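Local coordinates for protein polysaccharide deacetylase (Bacillus anthracis, PDB 2J13) that belongs to carbohydrate esterase family 4 and probably removes acetyl groups from cell-wall peptidoglycan, using a bound metal ion, at residues Leu59-Gly64 with Asp75-Lys80. Numbering follows the deposited sequence. Where two conformers were deposited one is given.
Sequences LTFDNG and DVLKEK
Leu77 reaches in from helix 70-80 with both methyls and overlaps two side chains of strand 56-63, meeting Leu59 with one branch and Phe61 with the other. Strand 56-63, helix 70-80 and strand 84-88 form a right-handed beta-alpha-beta unit of the NodB-type deacetylase barrel, and this is where the helix packs onto its own first strand. Leu59 and Phe61, alternate residues, both point outward to the helix, while Thr60 between them faces the other way. The backbones stay well apart, with Leu59 CA and Leu77 CA 10.1 Å from each other, and no hydrogen bond crosses; side chains alone fill the gap. In the Leu59 conformer given, chi1 of -179° sets CG anti to the backbone N and the second torsion leaves CD2 anti to CA, carrying that methyl out to the helix. Phe86 of strand 84-88 and Val82 of the loop before it also touch Leu77, and Leu210 of strand 207-210 lies against both Leu59 and Phe61. On the reverse side of the strand Thr60 OG1 bonds to Leu208 O, and Asp62, two residues further on, forms a salt bridge through OD1 with Arg152. Leu77 CD1 comes at the Phe61 ring obliquely, 4.3 Å from CE1, a loose contact; the tighter one, less certain because Leu59 has a second deposited conformer, joins Leu59 CD2 to Leu77 CD2 at 3.6 Å.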
loop_
_atom_site.group_PDB
_atom_site.type_symbol
_atom_site.label_atom_id
_atom_site.label_comp_id
_atom_site.label_asym_id
_atom_site.label_seq_id
_atom_site.Cartn_x
_atom_site.Cartn_y
_atom_site.Cartn_z
ATOM N N LEU A 59 2.304 -6.865 -5.278
ATOM C CA LEU A 59 3.179 -6.734 -4.143
ATOM C C LEU A 59 3.154 -5.299 -3.597
ATOM O O LEU A 59 3.294 -4.323 -4.362
ATOM C CB LEU A 59 4.584 -7.144 -4.582
ATOM C CG LEU A 59 5.693 -7.125 -3.561
ATOM C CD1 LEU A 59 5.353 -8.068 -2.428
ATOM C CD2 LEU A 59 7.061 -7.476 -4.163
ATOM N N THR A 60 3.017 -5.182 -2.276
ATOM C CA THR A 60 3.064 -3.891 -1.610
ATOM C C THR A 60 3.849 -4.007 -0.317
ATOM O O THR A 60 3.984 -5.102 0.232
ATOM C CB THR A 60 1.662 -3.347 -1.294
ATOM O OG1 THR A 60 1.061 -4.115 -0.240
ATOM C CG2 THR A 60 0.777 -3.326 -2.530
ATOM N N PHE A 61 4.372 -2.868 0.117
ATOM C CA PHE A 61 5.120 -2.718 1.374
ATOM C C PHE A 61 4.625 -1.446 2.049
ATOM O O PHE A 61 4.285 -0.472 1.366
ATOM C CB PHE A 61 6.625 -2.575 1.137
ATOM C CG PHE A 61 7.263 -3.768 0.474
ATOM C CD1 PHE A 61 7.270 -3.888 -0.885
ATOM C CD2 PHE A 61 7.879 -4.754 1.228
ATOM C CE1 PHE A 61 7.884 -5.006 -1.496
ATOM C CE2 PHE A 61 8.466 -5.836 0.611
ATOM C CZ PHE A 61 8.408 -5.963 -0.737
ATOM N N ASP A 62 4.641 -1.444 3.390
ATOM C CA ASP A 62 4.414 -0.216 4.160
ATOM C C ASP A 62 5.730 0.240 4.797
ATOM O O ASP A 62 6.479 -0.561 5.380
ATOM C CB ASP A 62 3.351 -0.409 5.240
ATOM C CG ASP A 62 1.993 -0.689 4.687
ATOM O OD1 ASP A 62 1.818 -0.580 3.456
ATOM O OD2 ASP A 62 1.095 -1.118 5.483
ATOM N N ASN A 63 5.995 1.539 4.695
ATOM C CA ASN A 63 7.249 2.124 5.064
ATOM C C ASN A 63 7.041 3.292 5.996
ATOM O O ASN A 63 7.055 4.439 5.600
ATOM C CB ASN A 63 7.995 2.566 3.825
ATOM C CG ASN A 63 8.262 1.431 2.898
ATOM O OD1 ASN A 63 9.383 0.962 2.814
ATOM N ND2 ASN A 63 7.236 0.967 2.204
ATOM N N GLY A 64 6.777 2.944 7.247
ATOM C CA GLY A 64 6.761 3.908 8.334
ATOM C C GLY A 64 8.020 3.836 9.172
ATOM O O GLY A 64 8.238 4.701 10.011
ATOM N N ASP A 75 16.821 -4.020 -4.490
ATOM C CA ASP A 75 17.773 -4.749 -5.373
ATOM C C ASP A 75 17.108 -6.018 -5.962
ATOM O O ASP A 75 17.265 -6.332 -7.148
ATOM C CB ASP A 75 19.028 -5.135 -4.601
ATOM C CG ASP A 75 19.923 -3.949 -4.244
ATOM O OD1 ASP A 75 19.808 -2.873 -4.857
ATOM O OD2 ASP A 75 20.785 -4.120 -3.343
ATOM N N VAL A 76 16.422 -6.782 -5.111
ATOM C CA VAL A 76 15.692 -7.962 -5.556
ATOM C C VAL A 76 14.632 -7.586 -6.606
ATOM O O VAL A 76 14.532 -8.194 -7.652
ATOM C CB VAL A 76 15.049 -8.733 -4.398
ATOM C CG1 VAL A 76 14.131 -9.805 -4.926
ATOM C CG2 VAL A 76 16.103 -9.323 -3.457
ATOM N N LEU A 77 13.817 -6.570 -6.336
ATOM C CA LEU A 77 12.758 -6.197 -7.270
ATOM C C LEU A 77 13.302 -5.775 -8.641
ATOM O O LEU A 77 12.692 -6.055 -9.679
ATOM C CB LEU A 77 11.910 -5.053 -6.657
ATOM C CG LEU A 77 11.145 -5.444 -5.390
ATOM C CD1 LEU A 77 10.465 -4.151 -4.788
ATOM C CD2 LEU A 77 10.134 -6.520 -5.692
ATOM N N LYS A 78 14.458 -5.121 -8.627
ATOM C CA LYS A 78 15.122 -4.685 -9.837
ATOM C C LYS A 78 15.646 -5.895 -10.635
ATOM O O LYS A 78 15.461 -5.946 -11.828
ATOM C CB LYS A 78 16.271 -3.754 -9.458
ATOM C CG LYS A 78 17.057 -3.134 -10.618
ATOM C CD LYS A 78 18.231 -2.373 -10.038
ATOM C CE LYS A 78 18.346 -0.957 -10.554
ATOM N NZ LYS A 78 19.012 -0.033 -9.547
ATOM N N GLU A 79 16.249 -6.848 -9.930
ATOM C CA GLU A 79 16.793 -8.068 -10.535
ATOM C C GLU A 79 15.701 -8.891 -11.186
ATOM O O GLU A 79 15.878 -9.422 -12.297
ATOM C CB GLU A 79 17.486 -8.919 -9.475
ATOM C CG GLU A 79 18.840 -8.383 -9.031
ATOM C CD GLU A 79 19.653 -9.379 -8.216
ATOM O OE1 GLU A 79 19.296 -10.586 -8.170
ATOM O OE2 GLU A 79 20.665 -8.946 -7.609
ATOM N N LYS A 80 14.581 -9.011 -10.484
ATOM C CA LYS A 80 13.484 -9.839 -10.896
ATOM C C LYS A 80 12.473 -9.123 -11.772
ATOM O O LYS A 80 11.524 -9.747 -12.231
ATOM C CB LYS A 80 12.761 -10.395 -9.661
ATOM C CG LYS A 80 13.629 -11.201 -8.728
ATOM C CD LYS A 80 14.111 -12.471 -9.352
ATOM C CE LYS A 80 14.877 -13.280 -8.344
ATOM N NZ LYS A 80 15.273 -14.581 -8.941
#